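PDB 5BY3: BtGH115A from Bacteroides thetaiotaomicron, which releases 4-O-methyl-glucuronic acid from decorated arabinogalactans, acting as a family GH115 alpha-glucuronidase. Local coordinates for residues Glu170-Met175 with Glu217-Pro221; Asp436-Ala440 with Trp611-Met615; Ser553-Glu557 with Ser605-Gly609; Phe556-Tyr561 with Leu599-Tyr603. One frame throughout, in Å; residues are numbered along the deposited sequence. Where two conformers were deposited one is given.

Contact 1 of 4, residues Glu170-Met175 with Glu217-Pro221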
loop_
_atom_site.group_PDB
_atom_site.type_symbol
_atom_site.label_atom_id
_atom_site.label_comp_id
_atom_site.label_asym_id
_atom_site.label_seq_id
_atom_site.Cartn_x
_atom_site.Cartn_y
_atom_site.Cartn_z
ATOM N N GLU A 170 12.804 -7.341 1.239
ATOM C CA GLU A 170 12.574 -8.712 0.829
ATOM C C GLU A 170 13.520 -9.743 1.467
ATOM O O GLU A 170 13.396 -10.943 1.145
ATOM C CB GLU A 170 12.640 -8.825 -0.718
ATOM C CG GLU A 170 14.053 -8.713 -1.338
ATOM C CD GLU A 170 14.515 -7.291 -1.690
ATOM O OE1 GLU A 170 14.045 -6.336 -1.070
ATOM O OE2 GLU A 170 15.363 -7.115 -2.605
ATOM N N ASP A 171 14.435 -9.293 2.344
ATOM C CA ASP A 171 15.522 -10.147 2.880
ATOM C C ASP A 171 15.010 -11.386 3.627
ATOM O O ASP A 171 15.776 -12.343 3.761
ATOM C CB ASP A 171 16.459 -9.431 3.879
ATOM C CG ASP A 171 17.074 -8.114 3.367
ATOM O OD1 ASP A 171 16.423 -7.343 2.637
ATOM O OD2 ASP A 171 18.224 -7.822 3.785
ATOM N N TRP A 172 13.762 -11.343 4.138
ATOM C CA TRP A 172 13.217 -12.369 5.057
ATOM C C TRP A 172 11.940 -13.033 4.541
ATOM O O TRP A 172 11.208 -13.651 5.294
ATOM C CB TRP A 172 12.993 -11.805 6.466
ATOM C CG TRP A 172 14.169 -11.076 6.964
ATOM C CD1 TRP A 172 15.202 -11.601 7.683
ATOM C CD2 TRP A 172 14.496 -9.681 6.743
ATOM N NE1 TRP A 172 16.162 -10.629 7.927
ATOM C CE2 TRP A 172 15.765 -9.448 7.351
ATOM C CE3 TRP A 172 13.860 -8.626 6.080
ATOM C CZ2 TRP A 172 16.405 -8.191 7.322
ATOM C CZ3 TRP A 172 14.490 -7.371 6.051
ATOM C CH2 TRP A 172 15.745 -7.165 6.681
ATOM N N GLY A 173 11.693 -12.950 3.247
ATOM C CA GLY A 173 10.473 -13.502 2.678
ATOM C C GLY A 173 10.539 -13.775 1.195
ATOM O O GLY A 173 10.841 -14.889 0.771
ATOM N N LEU A 174 10.264 -12.762 0.386
ATOM C CA LEU A 174 10.184 -13.016 -1.039
ATOM C C LEU A 174 11.522 -13.388 -1.646
ATOM O O LEU A 174 11.555 -14.237 -2.553
ATOM C CB LEU A 174 9.470 -11.907 -1.803
ATOM C CG LEU A 174 9.081 -12.169 -3.256
ATOM C CD1 LEU A 174 7.894 -11.339 -3.657
ATOM C CD2 LEU A 174 10.244 -11.844 -4.168
HETATM N N MSE A 175 12.632 -12.836 -1.147
HETATM C CA MSE A 175 13.954 -13.268 -1.725
HETATM C C MSE A 175 14.230 -14.759 -1.435
HETATM O O MSE A 175 14.317 -15.519 -2.398
HETATM C CB MSE A 175 15.146 -12.330 -1.508
HETATM C CG MSE A 175 16.343 -12.724 -2.385
HETATM SE SE MSE A 175 17.370 -14.197 -1.531
HETATM C CE MSE A 175 18.220 -13.337 0.012
ATOM N N GLU A 217 20.709 -5.039 -1.266
ATOM C CA GLU A 217 22.071 -5.611 -1.361
ATOM C C GLU A 217 22.092 -7.147 -1.367
ATOM O O GLU A 217 22.807 -7.740 -2.167
ATOM C CB GLU A 217 23.060 -4.990 -0.335
ATOM C CG GLU A 217 22.513 -4.666 1.073
ATOM C CD GLU A 217 21.615 -3.410 1.156
ATOM O OE1 GLU A 217 20.483 -3.515 1.697
ATOM O OE2 GLU A 217 22.034 -2.319 0.701
ATOM N N CYS A 218 21.248 -7.777 -0.550
ATOM C CA CYS A 218 21.034 -9.248 -0.569
ATOM C C CYS A 218 20.484 -9.890 -1.871
ATOM O O CYS A 218 20.453 -11.109 -1.986
ATOM C CB CYS A 218 20.122 -9.651 0.602
ATOM S SG CYS A 218 18.366 -9.225 0.375
ATOM N N THR A 219 20.042 -9.074 -2.823
ATOM C CA THR A 219 19.380 -9.543 -4.054
ATOM C C THR A 219 20.206 -9.260 -5.345
ATOM O O THR A 219 20.865 -8.234 -5.451
ATOM C CB THR A 219 17.973 -8.893 -4.141
ATOM O OG1 THR A 219 17.171 -9.420 -3.097
ATOM C CG2 THR A 219 17.268 -9.152 -5.462
ATOM N N LEU A 220 20.146 -10.172 -6.306
ATOM C CA LEU A 220 20.714 -9.925 -7.633
ATOM C C LEU A 220 19.941 -8.827 -8.369
ATOM O O LEU A 220 18.738 -8.984 -8.606
ATOM C CB LEU A 220 20.725 -11.196 -8.504
ATOM C CG LEU A 220 21.654 -11.114 -9.732
ATOM C CD1 LEU A 220 23.126 -11.141 -9.314
ATOM C CD2 LEU A 220 21.344 -12.219 -10.757
ATOM N N PRO A 221 20.619 -7.719 -8.745
ATOM C CA PRO A 221 19.883 -6.695 -9.499
ATOM C C PRO A 221 19.145 -7.244 -10.702
ATOM O O PRO A 221 19.657 -8.110 -11.432
ATOM C CB PRO A 221 20.974 -5.705 -9.904
ATOM C CG PRO A 221 21.938 -5.782 -8.751
ATOM C CD PRO A 221 21.963 -7.232 -8.337
HETATM O O HOH W 1 20.144 -6.606 2.105
#
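Two loops following neighbouring parallel strands of the TIM barrel, 162-166 and 210-212, meet where Glu170, Asp171 and Met175 (selenomethionine) pack against Cys218 and Thr219. The side chain of Glu170 is about 8 Å from a bound nickel ion. Its chain bends at CG (chi2 -89°), which turns the carboxylate toward Thr219, whose OG1 donates to OE2 at 3.0 Å. The place of OE2 is less certain, so its bonds, including that from His216 N, are tentative. Replacing Glu170 with an alanine would probably leave Thr219 OG1 without this acceptor. Cys218 SG packs over the flat face of the Asp171 carboxylate, 3.4 Å from CG. Asp171 OD1 is held by His216 ND1, while OD2 receives a hydrogen from a water at 2.8 Å. That water also donates to Glu217 OE1 and accepts from Cys218 N, so it mediates between two acidic groups whose OD2 and OE1 stand 5.3 Å apart. Met175 runs past Thr219, CG 3.5 Å from OG1, and its CE makes the apolar contact, 4.1 Å from Cys218 SG. Gly173 occupies the N-cap position of helix 174-182, which carries Met175, and beyond the second loop Glu217 and Pro221 touch helix 251-258.

Contact 2 of 4, residues Asp436-Ala440 with Trp611-Met615. With NI (nickel (II) ion), chain C.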
loop_
_atom_site.group_PDB
_atom_site.type_symbol
_atom_site.label_atom_id
_atom_site.label_comp_id
_atom_site.label_asym_id
_atom_site.label_seq_id
_atom_site.Cartn_x
_atom_site.Cartn_y
_atom_site.Cartn_z
ATOM N N ASP A 436 7.089 -8.068 0.848
ATOM C CA ASP A 436 7.151 -9.391 0.173
ATOM C C ASP A 436 5.878 -9.740 -0.586
ATOM O O ASP A 436 5.697 -10.915 -0.936
ATOM C CB ASP A 436 7.377 -10.507 1.197
ATOM C CG ASP A 436 8.537 -10.229 2.133
ATOM O OD1 ASP A 436 9.697 -10.376 1.684
ATOM O OD2 ASP A 436 8.298 -9.909 3.318
ATOM N N ILE A 437 5.007 -8.748 -0.829
ATOM C CA ILE A 437 3.621 -8.968 -1.318
ATOM C C ILE A 437 2.736 -9.624 -0.226
ATOM O O ILE A 437 1.870 -8.961 0.339
ATOM C CB ILE A 437 3.511 -9.744 -2.667
ATOM C CG1 ILE A 437 4.411 -9.102 -3.775
ATOM C CG2 ILE A 437 2.038 -9.940 -3.057
ATOM C CD1 ILE A 437 4.553 -9.931 -5.054
ATOM N N LYS A 438 2.953 -10.900 0.078
ATOM C CA LYS A 438 2.229 -11.547 1.195
ATOM C C LYS A 438 2.834 -10.980 2.501
ATOM O O LYS A 438 4.042 -10.869 2.578
ATOM C CB LYS A 438 2.316 -13.089 1.081
ATOM C CG LYS A 438 1.899 -13.592 -0.320
ATOM C CD LYS A 438 2.068 -15.098 -0.554
ATOM C CE LYS A 438 1.158 -15.926 0.335
ATOM N NZ LYS A 438 -0.286 -15.562 0.194
ATOM N N PRO A 439 2.040 -10.577 3.497
ATOM C CA PRO A 439 0.615 -10.849 3.587
ATOM C C PRO A 439 -0.235 -9.547 3.560
ATOM O O PRO A 439 -0.968 -9.272 4.503
ATOM C CB PRO A 439 0.537 -11.498 4.969
ATOM C CG PRO A 439 1.486 -10.645 5.813
ATOM C CD PRO A 439 2.617 -10.289 4.834
ATOM N N ALA A 440 -0.096 -8.761 2.505
ATOM C CA ALA A 440 -0.742 -7.458 2.315
ATOM C C ALA A 440 -1.717 -7.529 1.162
ATOM O O ALA A 440 -2.075 -6.473 0.576
ATOM C CB ALA A 440 0.318 -6.406 1.974
ATOM N N TRP A 611 4.714 -22.060 0.071
ATOM C CA TRP A 611 5.223 -20.792 0.568
ATOM C C TRP A 611 6.248 -21.003 1.623
ATOM O O TRP A 611 6.346 -20.209 2.547
ATOM C CB TRP A 611 4.104 -19.917 1.137
ATOM C CG TRP A 611 2.946 -19.750 0.187
ATOM C CD1 TRP A 611 1.711 -20.298 0.318
ATOM C CD2 TRP A 611 2.927 -19.000 -1.030
ATOM N NE1 TRP A 611 0.911 -19.926 -0.714
ATOM C CE2 TRP A 611 1.627 -19.120 -1.565
ATOM C CE3 TRP A 611 3.871 -18.215 -1.706
ATOM C CZ2 TRP A 611 1.241 -18.500 -2.785
ATOM C CZ3 TRP A 611 3.499 -17.595 -2.919
ATOM C CH2 TRP A 611 2.199 -17.752 -3.442
ATOM N N ASN A 612 7.019 -22.073 1.513
ATOM C CA ASN A 612 8.103 -22.236 2.467
ATOM C C ASN A 612 9.125 -21.077 2.381
ATOM O O ASN A 612 9.524 -20.697 1.256
ATOM C CB ASN A 612 8.770 -23.605 2.320
ATOM C CG ASN A 612 9.756 -23.883 3.438
ATOM O OD1 ASN A 612 9.567 -23.455 4.572
ATOM N ND2 ASN A 612 10.840 -24.569 3.108
ATOM N N ARG A 613 9.510 -20.530 3.557
ATOM C CA ARG A 613 10.391 -19.334 3.687
ATOM C C ARG A 613 9.765 -17.940 3.470
ATOM O O ARG A 613 10.406 -16.929 3.791
ATOM C CB ARG A 613 11.615 -19.414 2.758
ATOM C CG ARG A 613 12.465 -20.652 2.923
ATOM C CD ARG A 613 13.595 -20.657 1.914
ATOM N NE ARG A 613 14.669 -21.487 2.451
ATOM C CZ ARG A 613 14.757 -22.799 2.270
ATOM N NH1 ARG A 613 13.843 -23.438 1.530
ATOM N NH2 ARG A 613 15.771 -23.463 2.821
HETATM N N MSE A 614 8.561 -17.866 2.896
HETATM C CA MSE A 614 7.868 -16.592 2.680
HETATM C C MSE A 614 7.549 -15.870 3.967
HETATM O O MSE A 614 7.398 -14.659 3.950
HETATM C CB MSE A 614 6.610 -16.902 1.888
HETATM C CG MSE A 614 5.710 -15.724 1.515
HETATM SE SE MSE A 614 6.565 -14.199 0.619
HETATM C CE MSE A 614 5.980 -14.622 -1.186
HETATM N N MSE A 615 7.468 -16.593 5.094
HETATM C CA MSE A 615 7.061 -16.007 6.383
HETATM C C MSE A 615 8.080 -16.190 7.452
HETATM O O MSE A 615 8.451 -17.323 7.802
HETATM C CB MSE A 615 5.740 -16.535 6.900
HETATM C CG MSE A 615 5.261 -15.790 8.159
HETATM SE SE MSE A 615 4.981 -13.860 7.835
HETATM C CE MSE A 615 3.448 -14.065 6.603
HETATM NI NI NI C . 7.338 -8.526 5.023
HETATM O O HOH W 2 5.594 -8.383 3.194
HETATM O O HOH W 3 9.432 -9.398 6.041
#
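Asp436 and Lys438, in the loop after strand 429-433 of the TIM barrel, face Trp611 and Met614, the two ends of a type II beta turn. Metal coordination comes first: Asp436 OD2 binds the nickel ion at 2.4 Å, two waters bind at 2.5 Å from the metal, and Leu404 O adds a protein ligand. One of these waters also accepts from Asp436 N and donates to Lys438 O, tying the loop backbone to the metal. Asp436 OD1 takes the Leu174 N-H, a second-shell bond that should steady the carboxylate. The aromatic interaction belongs to Lys438, whose chain curls at its far end (chi3 65°, chi4 56°) and lies over one face of the Trp611 indole. CD sits 3.7 Å from the centroid of the six-membered ring, 11° off its normal, as a CH-pi contact. NZ is 4.7 Å from that centroid, a cation-pi geometry, yet its charge is met chiefly by Glu441 and Glu557, with Trp135 O as a further acceptor. Trp611 NE1 bonds to Asp137. Apolar contacts come from two selenomethionines. Met614 sets SE 3.8 Å from Asp436 CB, and after the cis peptide bond Pro439 presents CG to Met615 CE at 4.0 Å.

Contact 3 of 4, residues Ser553-Glu557 with Ser605-Gly609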
loop_
_atom_site.group_PDB
_atom_site.type_symbol
_atom_site.label_atom_id
_atom_site.label_comp_id
_atom_site.label_asym_id
_atom_site.label_seq_id
_atom_site.Cartn_x
_atom_site.Cartn_y
_atom_site.Cartn_z
ATOM N N SER A 553 -6.592 -23.065 2.646
ATOM C CA SER A 553 -5.314 -22.363 2.599
ATOM C C SER A 553 -5.480 -20.826 2.517
ATOM O O SER A 553 -4.816 -20.103 3.239
ATOM C CB SER A 553 -4.455 -22.907 1.456
ATOM O OG SER A 553 -4.179 -24.290 1.652
ATOM N N ALA A 554 -6.390 -20.330 1.688
ATOM C CA ALA A 554 -6.638 -18.887 1.630
ATOM C C ALA A 554 -7.104 -18.390 2.982
ATOM O O ALA A 554 -6.775 -17.264 3.423
ATOM C CB ALA A 554 -7.667 -18.547 0.563
ATOM N N TYR A 555 -7.845 -19.236 3.675
ATOM C CA TYR A 555 -8.298 -18.814 4.986
ATOM C C TYR A 555 -7.104 -18.690 5.947
ATOM O O TYR A 555 -7.025 -17.733 6.706
ATOM C CB TYR A 555 -9.378 -19.753 5.527
ATOM C CG TYR A 555 -10.031 -19.265 6.803
ATOM C CD1 TYR A 555 -10.927 -18.180 6.791
ATOM C CD2 TYR A 555 -9.743 -19.871 8.017
ATOM C CE1 TYR A 555 -11.526 -17.731 7.961
ATOM C CE2 TYR A 555 -10.347 -19.440 9.186
ATOM C CZ TYR A 555 -11.219 -18.378 9.156
ATOM O OH TYR A 555 -11.792 -17.972 10.316
ATOM N N PHE A 556 -6.163 -19.616 5.900
ATOM C CA PHE A 556 -5.080 -19.520 6.859
ATOM C C PHE A 556 -4.242 -18.274 6.534
ATOM O O PHE A 556 -3.903 -17.483 7.410
ATOM C CB PHE A 556 -4.219 -20.799 6.915
ATOM C CG PHE A 556 -3.246 -20.805 8.069
ATOM C CD1 PHE A 556 -3.619 -21.320 9.312
ATOM C CD2 PHE A 556 -1.958 -20.250 7.927
ATOM C CE1 PHE A 556 -2.726 -21.280 10.394
ATOM C CE2 PHE A 556 -1.062 -20.221 8.988
ATOM C CZ PHE A 556 -1.439 -20.744 10.222
ATOM N N GLU A 557 -3.963 -18.124 5.250
ATOM C CA GLU A 557 -3.206 -17.013 4.685
ATOM C C GLU A 557 -3.800 -15.632 4.922
ATOM O O GLU A 557 -3.074 -14.735 5.347
ATOM C CB GLU A 557 -2.993 -17.248 3.187
ATOM C CG GLU A 557 -1.947 -18.299 2.924
ATOM C CD GLU A 557 -1.937 -18.756 1.502
ATOM O OE1 GLU A 557 -1.764 -17.904 0.606
ATOM O OE2 GLU A 557 -2.072 -19.983 1.289
ATOM N N SER A 605 4.312 -24.471 5.588
ATOM C CA SER A 605 4.117 -25.896 5.261
ATOM C C SER A 605 2.805 -26.160 4.532
ATOM O O SER A 605 2.580 -27.257 4.046
ATOM C CB SER A 605 4.246 -26.793 6.515
ATOM O OG SER A 605 3.203 -26.551 7.437
ATOM N N LEU A 606 1.943 -25.143 4.461
ATOM C CA LEU A 606 0.711 -25.169 3.654
ATOM C C LEU A 606 1.032 -25.507 2.198
ATOM O O LEU A 606 2.118 -25.149 1.683
ATOM C CB LEU A 606 0.089 -23.771 3.607
ATOM C CG LEU A 606 -0.433 -22.959 4.763
ATOM C CD1 LEU A 606 -0.314 -21.519 4.345
ATOM C CD2 LEU A 606 -1.895 -23.267 5.028
ATOM N N GLU A 607 0.060 -26.141 1.541
ATOM C CA GLU A 607 0.106 -26.529 0.117
ATOM C C GLU A 607 1.434 -27.186 -0.309
ATOM O O GLU A 607 2.083 -26.756 -1.269
ATOM C CB GLU A 607 -0.268 -25.334 -0.775
ATOM C CG GLU A 607 -1.694 -24.827 -0.573
ATOM C CD GLU A 607 -2.803 -25.737 -1.119
ATOM O OE1 GLU A 607 -2.560 -26.599 -2.016
ATOM O OE2 GLU A 607 -3.956 -25.570 -0.662
ATOM N N ASN A 608 1.784 -28.247 0.424
ATOM C CA ASN A 608 3.085 -28.959 0.433
ATOM C C ASN A 608 4.156 -28.240 1.207
ATOM O O ASN A 608 4.522 -28.651 2.322
ATOM C CB ASN A 608 3.556 -29.414 -0.950
ATOM C CG ASN A 608 2.665 -30.494 -1.528
ATOM O OD1 ASN A 608 1.901 -31.142 -0.793
ATOM N ND2 ASN A 608 2.746 -30.696 -2.849
ATOM N N GLY A 609 4.643 -27.174 0.603
ATOM C CA GLY A 609 5.415 -26.114 1.252
ATOM C C GLY A 609 5.499 -25.108 0.112
ATOM O O GLY A 609 6.588 -24.635 -0.223
#
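Ser553 and Glu607 make the single hydrogen bond between these segments, with Ser553 OG donating to Glu607 OE2 at 2.7 Å. The hydroxyl reaches the carboxylate on its anti side, only 16° out of the carboxylate plane. Beside this polar pair, the forked end of Leu606 meets two helix residues. CD2 lies 3.9 Å from Phe556 CB and approaches the start of that ring obliquely, and CD1 meets Glu557, 3.8 Å from OE2 and 3.9 Å from CG, while also nearing Phe556 CD2. Leu606 thus packs against both side chains.

Helix 552-580 and helix 587-603 run antiparallel as a helical hairpin, and the 605-609 loop, leaving the second helix, folds back over the first turns of the first. Ser553 lies in that opening turn, where the helix end would be expected to favour the nearby negative charge of Glu607. Glu607 has left-handed backbone angles, and its chain folds at CG (chi2 -72°), laying the carboxylate back toward the helix; CG itself stands 3.4 Å from Ser553 OG. On the helix side, Glu557 N bonds to Ser553 O at 2.9 Å. Farther out, in one of its two conformers, Ser605 OG bonds to the carbonyls of Gln601 and His602, a tentative link. Glu557 OE1 forms a salt bridge to Lys438, which holds the carboxylate whose other oxygen borders Leu606 CD1.

Contact 4 of 4, residues Phe556-Tyr561 with Leu599-Tyr603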
loop_
_atom_site.group_PDB
_atom_site.type_symbol
_atom_site.label_atom_id
_atom_site.label_comp_id
_atom_site.label_asym_id
_atom_site.label_seq_id
_atom_site.Cartn_x
_atom_site.Cartn_y
_atom_site.Cartn_z
ATOM N N PHE A 556 -6.163 -19.616 5.900
ATOM C CA PHE A 556 -5.080 -19.520 6.859
ATOM C C PHE A 556 -4.242 -18.274 6.534
ATOM O O PHE A 556 -3.903 -17.483 7.410
ATOM C CB PHE A 556 -4.219 -20.799 6.915
ATOM C CG PHE A 556 -3.246 -20.805 8.069
ATOM C CD1 PHE A 556 -3.619 -21.320 9.312
ATOM C CD2 PHE A 556 -1.958 -20.250 7.927
ATOM C CE1 PHE A 556 -2.726 -21.280 10.394
ATOM C CE2 PHE A 556 -1.062 -20.221 8.988
ATOM C CZ PHE A 556 -1.439 -20.744 10.222
ATOM N N GLU A 557 -3.963 -18.124 5.250
ATOM C CA GLU A 557 -3.206 -17.013 4.685
ATOM C C GLU A 557 -3.800 -15.632 4.922
ATOM O O GLU A 557 -3.074 -14.735 5.347
ATOM C CB GLU A 557 -2.993 -17.248 3.187
ATOM C CG GLU A 557 -1.947 -18.299 2.924
ATOM C CD GLU A 557 -1.937 -18.756 1.502
ATOM O OE1 GLU A 557 -1.764 -17.904 0.606
ATOM O OE2 GLU A 557 -2.072 -19.983 1.289
ATOM N N LEU A 558 -5.110 -15.493 4.709
ATOM C CA LEU A 558 -5.765 -14.177 4.686
ATOM C C LEU A 558 -6.498 -13.786 5.965
ATOM O O LEU A 558 -6.651 -12.605 6.249
ATOM C CB LEU A 558 -6.702 -14.096 3.482
ATOM C CG LEU A 558 -6.023 -14.425 2.119
ATOM C CD1 LEU A 558 -7.049 -14.681 1.040
ATOM C CD2 LEU A 558 -5.070 -13.351 1.647
ATOM N N VAL A 559 -6.946 -14.762 6.741
ATOM C CA VAL A 559 -7.666 -14.491 7.987
ATOM C C VAL A 559 -6.941 -15.076 9.196
ATOM O O VAL A 559 -6.563 -14.339 10.088
ATOM C CB VAL A 559 -9.158 -14.960 7.921
ATOM C CG1 VAL A 559 -9.912 -14.557 9.162
ATOM C CG2 VAL A 559 -9.877 -14.329 6.750
ATOM N N LYS A 560 -6.732 -16.388 9.217
ATOM C CA LYS A 560 -6.296 -17.071 10.439
ATOM C C LYS A 560 -4.871 -16.673 10.844
ATOM O O LYS A 560 -4.665 -16.275 11.983
ATOM C CB LYS A 560 -6.467 -18.596 10.309
ATOM C CG LYS A 560 -6.426 -19.370 11.619
ATOM C CD LYS A 560 -7.029 -20.757 11.468
ATOM C CE LYS A 560 -7.122 -21.482 12.803
ATOM N NZ LYS A 560 -5.914 -22.313 13.049
ATOM N N TYR A 561 -3.900 -16.738 9.936
ATOM C CA TYR A 561 -2.535 -16.314 10.307
ATOM C C TYR A 561 -2.459 -14.870 10.819
ATOM O O TYR A 561 -1.919 -14.701 11.907
ATOM C CB TYR A 561 -1.462 -16.577 9.225
ATOM C CG TYR A 561 -0.033 -16.296 9.728
ATOM C CD1 TYR A 561 0.678 -17.259 10.479
ATOM C CD2 TYR A 561 0.589 -15.060 9.494
ATOM C CE1 TYR A 561 1.954 -17.000 10.957
ATOM C CE2 TYR A 561 1.847 -14.807 9.963
ATOM C CZ TYR A 561 2.531 -15.776 10.694
ATOM O OH TYR A 561 3.792 -15.503 11.179
ATOM N N LEU A 599 2.145 -21.137 14.412
ATOM C CA LEU A 599 1.422 -20.492 13.310
ATOM C C LEU A 599 2.345 -20.259 12.086
ATOM O O LEU A 599 1.925 -20.476 10.959
ATOM C CB LEU A 599 0.765 -19.192 13.788
ATOM C CG LEU A 599 -0.399 -19.385 14.785
ATOM C CD1 LEU A 599 -0.786 -18.108 15.515
ATOM C CD2 LEU A 599 -1.611 -19.905 14.079
ATOM N N THR A 600 3.610 -19.887 12.318
ATOM C CA THR A 600 4.536 -19.604 11.228
ATOM C C THR A 600 5.020 -20.893 10.541
ATOM O O THR A 600 5.247 -20.899 9.291
ATOM C CB THR A 600 5.715 -18.750 11.723
ATOM O OG1 THR A 600 5.187 -17.648 12.438
ATOM C CG2 THR A 600 6.597 -18.244 10.572
ATOM N N GLN A 601 5.178 -21.962 11.336
ATOM C CA GLN A 601 5.474 -23.301 10.784
ATOM C C GLN A 601 4.352 -23.769 9.877
ATOM O O GLN A 601 4.601 -24.332 8.811
ATOM C CB GLN A 601 5.686 -24.357 11.877
ATOM C CG GLN A 601 7.074 -24.416 12.509
ATOM C CD GLN A 601 8.104 -25.187 11.683
ATOM O OE1 GLN A 601 8.049 -25.227 10.441
ATOM N NE2 GLN A 601 9.072 -25.792 12.381
ATOM N N HIS A 602 3.112 -23.539 10.297
ATOM C CA HIS A 602 1.969 -23.935 9.488
ATOM C C HIS A 602 1.951 -23.171 8.151
ATOM O O HIS A 602 1.808 -23.795 7.093
ATOM C CB HIS A 602 0.656 -23.815 10.260
ATOM C CG HIS A 602 -0.490 -24.512 9.599
ATOM N ND1 HIS A 602 -0.593 -25.883 9.538
ATOM C CD2 HIS A 602 -1.579 -24.028 8.957
ATOM C CE1 HIS A 602 -1.697 -26.213 8.894
ATOM N NE2 HIS A 602 -2.322 -25.104 8.542
ATOM N N TYR A 603 2.172 -21.852 8.210
ATOM C CA TYR A 603 2.254 -21.000 7.015
ATOM C C TYR A 603 3.207 -21.598 5.982
ATOM O O TYR A 603 2.884 -21.744 4.792
ATOM C CB TYR A 603 2.766 -19.587 7.380
ATOM C CG TYR A 603 2.399 -18.511 6.378
ATOM C CD1 TYR A 603 3.099 -18.361 5.183
ATOM C CD2 TYR A 603 1.327 -17.650 6.631
ATOM C CE1 TYR A 603 2.765 -17.381 4.278
ATOM C CE2 TYR A 603 0.967 -16.669 5.731
ATOM C CZ TYR A 603 1.695 -16.526 4.564
ATOM O OH TYR A 603 1.319 -15.563 3.675
HETATM O O HOH W 4 -0.784 -14.213 3.649
#
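Tyr561 OH has two hydrogen-bond partners: it donates to Thr600 OG1 at 2.9 Å and accepts from the indole NE1 of Trp405. Thr600 OG1 in turn bonds to Ile596 O, so the hydroxyls form a short relay down to the helix backbone. CG of Tyr561 is anti to its own N (chi1 -172°), which carries the ring across to the facing helix. There the edge of Tyr603 meets its face, CD2 standing 3.6 Å from Tyr561 CG and offset toward the rim, with the planes at 68°. The rim of Tyr561 meets the Leu599 carbonyl carbon and the Thr600 amide nearly in plane. With a phenylalanine at Tyr561 the Trp405 N-H would probably lose its acceptor and Thr600 its donor.

A second T-shaped pair is made by Phe556, a turn earlier on its helix, with His602, which precedes Tyr603. His602 points its edge at the face of Phe556, CD2 sitting over the ring centre and 3.3 Å from CE1, while Leu599 O approaches the Phe556 edge, 3.5 Å from CZ. A water joins the helices as well, accepting from Tyr603 OH and donating to Glu557 O at 2.9 Å. Tyr561 N bonds to Phe556 O, five residues back, which marks a wider pi-type turn here.

The segments of helices 552-580 and 587-603 lie antiparallel at 169°, their axes 11.4 Å apart. Val559 faces helices 476-495 and 523-543, while Tyr561 and Tyr603 border the loops of Met615 and Lys438.

From the N terminus, contact 1 closes first, joining loops after two adjacent barrel strands. Contact 2 then opens from the loop after barrel strand 429-433 and closes a far longer excursion, 170 residues and mostly helical, at 611-615. Contacts 3 and 4 are nested inside it: both start on helix 552-580, share Phe556 and Glu557, and end on helix 587-603 or the loop that leaves it. Although contacts 1 and 2 are in series, they touch at Leu174 and Asp436. Lys438 and Glu557 link contact 2 to contacts 3 and 4 by a salt bridge, connecting the metal-bearing barrel loops to the helical hairpin.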